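Local structure of tail fiber protein (Pseudomonas aeruginosa, 6CL6) at residues Ile165-Leu170 / Ala187-Ser192; Gly296-Trp301 / Ile318-Leu323. The protein forms the trimeric receptor-binding tail fibre of an R2-type pyocin, a contractile injection system, and probably recognises the surface of target Pseudomonas cells. All blocks are in the same frame, centred on the assembly; numbering follows the deposited sequence.

Contact 1 of 2, residues Ile165-Leu170 / Ala187-Ser192. With EDO (1,2-ethanediol), chain K.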
ATOM      1  N   ILE A 165     -19.808  -0.884  20.394  1.00 14.04           N
ATOM      2  CA  ILE A 165     -19.905  -1.907  19.354  1.00  8.50           C
ATOM      3  C   ILE A 165     -21.024  -2.830  19.811  1.00 11.39           C
ATOM      4  O   ILE A 165     -21.267  -2.992  21.017  1.00 15.09           O
ATOM      5  CB  ILE A 165     -18.559  -2.650  19.182  1.00 10.32           C
ATOM      6  CG1 ILE A 165     -18.590  -3.614  18.006  1.00 15.23           C
ATOM      7  CG2 ILE A 165     -18.207  -3.410  20.496  1.00 11.64           C
ATOM      8  CD1 ILE A 165     -18.513  -2.886  16.657  1.00 11.69           C
ATOM      9  N   VAL A 166     -21.734  -3.401  18.862  1.00 12.66           N
ATOM     10  CA  VAL A 166     -22.790  -4.359  19.208  1.00 12.98           C
ATOM     11  C   VAL A 166     -22.143  -5.710  19.443  1.00 16.27           C
ATOM     12  O   VAL A 166     -22.043  -6.535  18.522  1.00 12.41           O
ATOM     13  CB  VAL A 166     -23.887  -4.410  18.139  1.00 20.11           C
ATOM     14  CG1 VAL A 166     -24.970  -5.429  18.518  1.00 14.89           C
ATOM     15  CG2 VAL A 166     -24.499  -3.032  17.988  1.00 24.48           C
ATOM     16  N   ARG A 167     -21.659  -5.922  20.681  1.00 14.26           N
ATOM     17  CA  ARG A 167     -20.972  -7.140  21.067  1.00 14.19           C
ATOM     18  C   ARG A 167     -21.073  -7.298  22.570  1.00 14.03           C
ATOM     19  O   ARG A 167     -20.994  -6.314  23.316  1.00  8.99           O
ATOM     20  CB  ARG A 167     -19.475  -7.150  20.695  1.00 16.96           C
ATOM     21  CG  ARG A 167     -19.138  -7.087  19.261  1.00 21.10           C
ATOM     22  CD  ARG A 167     -19.281  -8.425  18.560  1.00 18.34           C
ATOM     23  NE  ARG A 167     -18.530  -8.408  17.277  1.00 17.74           N
ATOM     24  CZ  ARG A 167     -18.892  -7.706  16.219  1.00 19.14           C
ATOM     25  NH1 ARG A 167     -19.956  -6.931  16.262  1.00 23.44           N
ATOM     26  NH2 ARG A 167     -18.168  -7.743  15.113  1.00 30.81           N
ATOM     27  N   ALA A 168     -21.228  -8.541  23.021  1.00 12.04           N
ATOM     28  CA  ALA A 168     -20.947  -8.862  24.416  1.00 13.14           C
ATOM     29  C   ALA A 168     -19.542  -8.373  24.769  1.00 12.18           C
ATOM     30  O   ALA A 168     -18.664  -8.272  23.911  1.00 13.53           O
ATOM     31  CB  ALA A 168     -21.070 -10.367  24.624  1.00 13.15           C
ATOM     32  N   GLY A 169     -19.328  -8.056  26.033  1.00 10.16           N
ATOM     33  CA  GLY A 169     -18.043  -7.497  26.425  1.00 12.98           C
ATOM     34  C   GLY A 169     -17.993  -7.103  27.875  1.00 12.57           C
ATOM     35  O   GLY A 169     -18.961  -7.231  28.617  1.00 14.16           O
ATOM     36  N   LEU A 170     -16.835  -6.587  28.253  1.00 10.85           N
ATOM     37  CA  LEU A 170     -16.539  -6.161  29.611  1.00 10.08           C
ATOM     38  C   LEU A 170     -16.453  -4.654  29.728  1.00 12.73           C
ATOM     39  O   LEU A 170     -15.566  -4.020  29.137  1.00 16.03           O
ATOM     40  CB  LEU A 170     -15.218  -6.792  30.082  1.00  9.98           C
ATOM     41  CG  LEU A 170     -14.979  -6.764  31.574  1.00 11.66           C
ATOM     42  CD1 LEU A 170     -16.026  -7.537  32.326  1.00 19.41           C
ATOM     43  CD2 LEU A 170     -13.610  -7.317  31.865  1.00 18.04           C
ATOM     44  N   ALA A 187     -14.445  -5.958  23.962  1.00  9.70           N
ATOM     45  CA  ALA A 187     -15.369  -6.857  23.275  1.00  9.42           C
ATOM     46  C   ALA A 187     -14.968  -8.310  23.500  1.00  8.29           C
ATOM     47  O   ALA A 187     -13.787  -8.654  23.479  1.00 15.45           O
ATOM     48  CB  ALA A 187     -15.394  -6.540  21.791  1.00 14.03           C
ATOM     49  N   TYR A 188     -15.966  -9.172  23.706  1.00 14.27           N
ATOM     50  CA  TYR A 188     -15.675 -10.566  24.039  1.00 10.96           C
ATOM     51  C   TYR A 188     -14.933 -11.273  22.915  1.00 16.25           C
ATOM     52  O   TYR A 188     -14.073 -12.124  23.172  1.00 14.46           O
ATOM     53  CB  TYR A 188     -16.975 -11.312  24.389  1.00  9.55           C
ATOM     54  CG  TYR A 188     -17.713 -11.871  23.222  1.00 25.06           C
ATOM     55  CD1 TYR A 188     -18.443 -11.052  22.367  1.00 16.39           C
ATOM     56  CD2 TYR A 188     -17.679 -13.241  22.951  1.00 16.20           C
ATOM     57  CE1 TYR A 188     -19.134 -11.586  21.288  1.00 17.71           C
ATOM     58  CE2 TYR A 188     -18.335 -13.768  21.863  1.00 12.52           C
ATOM     59  CZ  TYR A 188     -19.063 -12.946  21.045  1.00 27.32           C
ATOM     60  OH  TYR A 188     -19.728 -13.496  19.985  1.00 17.66           O
ATOM     61  N   ASP A 189     -15.259 -10.953  21.659  1.00 18.37           N
ATOM     62  CA  ASP A 189     -14.598 -11.566  20.511  1.00 11.19           C
ATOM     63  C   ASP A 189     -13.375 -10.786  20.027  1.00 15.89           C
ATOM     64  O   ASP A 189     -12.919 -10.990  18.892  1.00 15.35           O
ATOM     65  CB  ASP A 189     -15.584 -11.705  19.345  1.00 15.27           C
ATOM     66  CG  ASP A 189     -16.109 -10.369  18.862  1.00 16.81           C
ATOM     67  OD1 ASP A 189     -15.805  -9.346  19.509  1.00 18.40           O
ATOM     68  OD2 ASP A 189     -16.789 -10.336  17.810  1.00 18.93           O
ATOM     69  N   GLY A 190     -12.881  -9.844  20.821  1.00 14.66           N
ATOM     70  CA  GLY A 190     -11.725  -9.063  20.430  1.00 15.52           C
ATOM     71  C   GLY A 190     -11.968  -8.117  19.281  1.00 14.37           C
ATOM     72  O   GLY A 190     -11.015  -7.682  18.631  1.00 12.94           O
ATOM     73  N   GLU A 191     -13.231  -7.807  18.985  1.00 15.88           N
ATOM     74  CA  GLU A 191     -13.536  -6.875  17.907  1.00 18.15           C
ATOM     75  C   GLU A 191     -12.677  -5.641  18.057  1.00 10.57           C
ATOM     76  O   GLU A 191     -12.052  -5.199  17.108  1.00 12.06           O
ATOM     77  CB  GLU A 191     -15.027  -6.507  17.898  1.00 19.10           C
ATOM     78  CG  GLU A 191     -15.431  -5.669  16.680  1.00 14.26           C
ATOM     79  CD  GLU A 191     -15.141  -4.178  16.853  1.00 13.00           C
ATOM     80  OE1 GLU A 191     -15.255  -3.668  17.992  1.00 13.55           O
ATOM     81  OE2 GLU A 191     -14.832  -3.504  15.852  1.00 14.77           O
ATOM     82  N   SER A 192     -12.632  -5.088  19.256  1.00 10.33           N
ATOM     83  CA  SER A 192     -11.589  -4.157  19.679  1.00 15.51           C
ATOM     84  C   SER A 192     -11.770  -3.845  21.164  1.00  9.57           C
ATOM     85  O   SER A 192     -12.506  -4.537  21.869  1.00 14.72           O
ATOM     86  CB  SER A 192     -11.588  -2.871  18.859  1.00 24.31           C
ATOM     87  OG  SER A 192     -10.345  -2.216  19.077  1.00 16.30           O
TER
HETATM   88  C1  EDO K 705     -22.468 -13.363  23.128  1.00 35.31           C
HETATM   89  O1  EDO K 705     -23.720 -12.917  22.574  1.00 24.12           O
HETATM   90  C2  EDO K 705     -22.289 -14.830  22.789  1.00 33.71           C
HETATM   91  O2  EDO K 705     -22.189 -14.950  21.355  1.00 31.82           O
HETATM   92  O   HOH W   1     -15.632  -8.862  14.984  1.00 27.89           O

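Contact 2 of 2, residues Gly296-Trp301 / Ile318-Leu323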
ATOM      1  N   GLY A 296      22.317  -1.505 -77.625  1.00 26.03           N
ATOM      2  CA  GLY A 296      23.582  -1.993 -78.155  1.00 24.59           C
ATOM      3  C   GLY A 296      23.909  -1.532 -79.558  1.00 27.28           C
ATOM      4  O   GLY A 296      24.948  -1.925 -80.092  1.00 29.14           O
ATOM      5  N   LEU A 297      23.060  -0.716 -80.175  1.00 25.12           N
ATOM      6  CA  LEU A 297      23.375  -0.197 -81.503  1.00 22.84           C
ATOM      7  C   LEU A 297      24.603   0.698 -81.436  1.00 22.88           C
ATOM      8  O   LEU A 297      24.737   1.544 -80.540  1.00 25.72           O
ATOM      9  CB  LEU A 297      22.184   0.574 -82.070  1.00 22.77           C
ATOM     10  CG  LEU A 297      22.377   1.226 -83.438  1.00 23.31           C
ATOM     11  CD1 LEU A 297      22.477   0.168 -84.517  1.00 32.35           C
ATOM     12  CD2 LEU A 297      21.237   2.173 -83.722  1.00 46.22           C
ATOM     13  N   ILE A 298      25.523   0.490 -82.384  1.00 24.38           N
ATOM     14  CA  ILE A 298      26.760   1.248 -82.461  1.00 22.96           C
ATOM     15  C   ILE A 298      26.828   1.889 -83.841  1.00 22.93           C
ATOM     16  O   ILE A 298      26.545   1.225 -84.849  1.00 22.91           O
ATOM     17  CB  ILE A 298      28.002   0.365 -82.242  1.00 23.03           C
ATOM     18  CG1 ILE A 298      28.002  -0.196 -80.814  1.00 23.06           C
ATOM     19  CG2 ILE A 298      29.288   1.158 -82.537  1.00 23.07           C
ATOM     20  CD1 ILE A 298      29.012  -1.272 -80.612  1.00 23.12           C
ATOM     21  N   ARG A 299      27.204   3.161 -83.870  1.00 22.93           N
ATOM     22  CA  ARG A 299      27.524   3.861 -85.106  1.00 22.92           C
ATOM     23  C   ARG A 299      28.969   4.329 -85.041  1.00 28.28           C
ATOM     24  O   ARG A 299      29.441   4.782 -83.992  1.00 23.01           O
ATOM     25  CB  ARG A 299      26.612   5.066 -85.345  1.00 24.88           C
ATOM     26  CG  ARG A 299      25.150   4.702 -85.563  1.00 42.46           C
ATOM     27  CD  ARG A 299      24.378   5.877 -86.174  1.00 42.28           C
ATOM     28  NE  ARG A 299      24.743   6.151 -87.570  1.00 40.88           N
ATOM     29  CZ  ARG A 299      24.179   5.570 -88.640  1.00 30.68           C
ATOM     30  NH1 ARG A 299      23.220   4.661 -88.491  1.00 40.64           N
ATOM     31  NH2 ARG A 299      24.575   5.905 -89.857  1.00 40.97           N
ATOM     32  N   GLN A 300      29.666   4.231 -86.170  1.00 22.99           N
ATOM     33  CA  GLN A 300      31.069   4.591 -86.226  1.00 25.48           C
ATOM     34  C   GLN A 300      31.311   5.359 -87.526  1.00 23.03           C
ATOM     35  O   GLN A 300      30.487   5.332 -88.435  1.00 22.98           O
ATOM     36  CB  GLN A 300      31.983   3.355 -86.171  1.00 23.69           C
ATOM     37  CG  GLN A 300      31.603   2.322 -85.121  1.00 23.12           C
ATOM     38  CD  GLN A 300      32.758   1.365 -84.798  1.00 24.73           C
ATOM     39  OE1 GLN A 300      33.881   1.793 -84.590  1.00 23.24           O
ATOM     40  NE2 GLN A 300      32.471   0.073 -84.785  1.00 24.82           N
ATOM     41  N   TRP A 301      32.448   6.051 -87.580  1.00 23.08           N
ATOM     42  CA  TRP A 301      32.764   6.884 -88.740  1.00 23.06           C
ATOM     43  C   TRP A 301      34.262   7.119 -88.805  1.00 23.13           C
ATOM     44  O   TRP A 301      34.993   6.912 -87.834  1.00 23.18           O
ATOM     45  CB  TRP A 301      32.037   8.232 -88.679  1.00 23.02           C
ATOM     46  CG  TRP A 301      32.289   8.937 -87.401  1.00 27.62           C
ATOM     47  CD1 TRP A 301      33.276   9.834 -87.137  1.00 25.59           C
ATOM     48  CD2 TRP A 301      31.541   8.789 -86.180  1.00 24.18           C
ATOM     49  NE1 TRP A 301      33.190  10.246 -85.816  1.00 23.72           N
ATOM     50  CE2 TRP A 301      32.122   9.636 -85.228  1.00 23.06           C
ATOM     51  CE3 TRP A 301      30.419   8.035 -85.819  1.00 25.34           C
ATOM     52  CZ2 TRP A 301      31.639   9.731 -83.913  1.00 23.06           C
ATOM     53  CZ3 TRP A 301      29.940   8.138 -84.516  1.00 32.39           C
ATOM     54  CH2 TRP A 301      30.552   8.985 -83.598  1.00 23.02           C
ATOM     55  N   ILE A 318      36.286   0.961 -83.079  1.00 26.79           N
ATOM     56  CA  ILE A 318      36.207  -0.196 -82.186  1.00 30.17           C
ATOM     57  C   ILE A 318      35.587  -1.354 -82.956  1.00 24.01           C
ATOM     58  O   ILE A 318      34.824  -1.146 -83.911  1.00 29.08           O
ATOM     59  CB  ILE A 318      35.374   0.103 -80.921  1.00 27.38           C
ATOM     60  CG1 ILE A 318      33.948   0.540 -81.309  1.00 31.10           C
ATOM     61  CG2 ILE A 318      36.052   1.165 -80.079  1.00 37.41           C
ATOM     62  CD1 ILE A 318      33.028   0.736 -80.102  1.00 29.05           C
ATOM     63  N   PRO A 319      35.868  -2.579 -82.553  1.00 26.41           N
ATOM     64  CA  PRO A 319      35.209  -3.721 -83.193  1.00 31.46           C
ATOM     65  C   PRO A 319      33.734  -3.742 -82.861  1.00 29.72           C
ATOM     66  O   PRO A 319      33.323  -3.418 -81.736  1.00 24.42           O
ATOM     67  CB  PRO A 319      35.923  -4.941 -82.579  1.00 27.66           C
ATOM     68  CG  PRO A 319      37.144  -4.405 -81.937  1.00 41.20           C
ATOM     69  CD  PRO A 319      36.829  -3.017 -81.513  1.00 36.85           C
ATOM     70  N   PHE A 320      32.935  -4.121 -83.845  1.00 28.27           N
ATOM     71  CA  PHE A 320      31.540  -4.441 -83.577  1.00 32.42           C
ATOM     72  C   PHE A 320      31.496  -5.746 -82.781  1.00 25.86           C
ATOM     73  O   PHE A 320      32.167  -6.716 -83.154  1.00 30.28           O
ATOM     74  CB  PHE A 320      30.744  -4.576 -84.867  1.00 26.86           C
ATOM     75  CG  PHE A 320      30.448  -3.268 -85.541  1.00 18.85           C
ATOM     76  CD1 PHE A 320      29.486  -2.397 -85.026  1.00 21.24           C
ATOM     77  CD2 PHE A 320      31.103  -2.917 -86.729  1.00 19.60           C
ATOM     78  CE1 PHE A 320      29.199  -1.195 -85.666  1.00 30.25           C
ATOM     79  CE2 PHE A 320      30.815  -1.706 -87.365  1.00 20.21           C
ATOM     80  CZ  PHE A 320      29.871  -0.857 -86.845  1.00 28.09           C
ATOM     81  N   PRO A 321      30.773  -5.796 -81.657  1.00 35.50           N
ATOM     82  CA  PRO A 321      30.760  -7.043 -80.866  1.00 30.96           C
ATOM     83  C   PRO A 321      30.275  -8.256 -81.636  1.00 35.14           C
ATOM     84  O   PRO A 321      30.801  -9.356 -81.428  1.00 33.19           O
ATOM     85  CB  PRO A 321      29.815  -6.692 -79.703  1.00 24.65           C
ATOM     86  CG  PRO A 321      29.993  -5.235 -79.525  1.00 38.24           C
ATOM     87  CD  PRO A 321      30.181  -4.667 -80.915  1.00 44.40           C
ATOM     88  N   THR A 322      29.308  -8.091 -82.538  1.00 25.97           N
ATOM     89  CA  THR A 322      28.739  -9.216 -83.269  1.00 26.73           C
ATOM     90  C   THR A 322      28.807  -9.030 -84.779  1.00 35.96           C
ATOM     91  O   THR A 322      29.322  -9.914 -85.471  1.00 34.04           O
ATOM     92  CB  THR A 322      27.288  -9.439 -82.818  1.00 53.42           C
ATOM     93  OG1 THR A 322      27.267  -9.705 -81.414  1.00 47.05           O
ATOM     94  CG2 THR A 322      26.672 -10.612 -83.545  1.00 52.31           C
ATOM     95  N   LEU A 323      28.277  -7.938 -85.326  1.00 37.03           N
ATOM     96  CA  LEU A 323      28.349  -7.761 -86.771  1.00 31.50           C
ATOM     97  C   LEU A 323      28.109  -6.309 -87.157  1.00 37.07           C
ATOM     98  O   LEU A 323      27.471  -5.551 -86.439  1.00 24.45           O
ATOM     99  CB  LEU A 323      27.341  -8.654 -87.511  1.00 43.26           C
ATOM    100  CG  LEU A 323      25.910  -8.152 -87.650  1.00 32.61           C
ATOM    101  CD1 LEU A 323      25.099  -9.097 -88.517  1.00 43.62           C
ATOM    102  CD2 LEU A 323      25.249  -7.997 -86.286  1.00 48.85           C
TER

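Contact 1 of 2, residues Ile165-Leu170 / Ala187-Ser192
Where strand 180-187 of a mixed beta-sheet ends, a type I beta turn from Ala187 to Gly190 packs against the loop leading into strand 169-177, at the end of the hairpin away from its 177-180 connection. Backbone pairing comes first. Gly169 and Ala187 form a non-hydrogen-bonded antiparallel pair, and beside it Tyr188 N gives a nearly straight bond (167°) to Ala168 O at 2.9 Å.

The charged part centres on Arg167, whose chain bends at chi2 (-79°), bringing NE to the Asp189 carboxylate, whose plane is 68° from that of the guanidinium. NE meets the syn lone pair of Asp189 OD2 at 2.7 Å in a salt bridge; NH1 returns to Val166 O at 3.1 Å, and NH2 donates to a water. With bonds on both sides, the group's rotation is fixed. Asp189 OD1 accepts from Glu191 N and closes an Asx turn. Glu191 sets CG above one guanidinium face, toward its rim; OE2 is held by Arg208. Tip to tip, Ile165 CG1 comes 3.3 Å from Glu191 OE1, the oxygen bonded to Tyr194.

Apolar contact completes the joint. Ala168 CB lies 3.5 Å from Tyr188 CD1, and His199 of the second subunit meets Tyr188 edge-to-face. Asp189 CB lies over the centre of one face of the tyrosine ring, and C1 of 1,2-ethanediol, probably from the crystallisation liquor, toward the rim of the other, its O2 donating to Tyr188 OH at 3.2 Å.

Contact 2 of 2, residues Gly296-Trp301 / Ile318-Leu323
Strand 297-306 of the C-terminal antiparallel sheet, in the gp53-like domain of the H-type lectin clan, is packed against by the irregular segment 318-323 that leads into strand 324-331. No backbone-to-backbone hydrogen bond joins the two; the side chain of Gln300 makes the polar link.

From CB, Gln300 runs to CG, which lies anti to the carbonyl carbon (chi1 -45°) and approaches Phe320 CZ. Beyond CG the chain is extended (chi2 -162°), carrying CD to the backbone of Ile318. There OE1 receives Ile318 N at 3.0 Å, in its carbonyl plane, on a lone pair and almost perfectly straight (178°). NE2 donates to Ile318 O at 2.8 Å from above the carbonyl plane of Ile318, while the acceptor lies in the Gln300 amide plane. The amide thus grips both polar backbone atoms of one residue, and its flip state is set. The same NE2 stands over the centre of the Phe320 ring, with the amide and ring planes steeply inclined. This polar tip is buried, and Trp289 and Trp367 also pack on Gln300.

Ile298, two residues back on the same side of the strand, extends the contact. Its CG2 lies 3.9 Å from Phe320 CE1, and its O sits at the edge of that ring. Phe316 meets the ring edge-to-face. Farther along, Ile298 CD1 comes tip to tip with Pro321, 3.6 Å from its CD.

How the contacts relate
Contact 1 and contact 2 occupy separate beta-rich parts of an elongated fibre: their centres are 116 Å apart and their nearest atoms about 101 Å, so neither touches the other. They follow in series along the chain. Contact 1 joins a loop to a turn at the open end of a hairpin, contact 2 an irregular segment to a strand. Each adjoins the second subunit of the trimer, and contact 2 also reaches the third, through Arg299. Between them in the sequence lie the iron ligands His243 and His245. Contact 2 belongs to the C-terminal domain, which also carries the calcium-binding Asp309 and Gly358; the Ile298 side chain is about 14 Å from a bound magnesium ion.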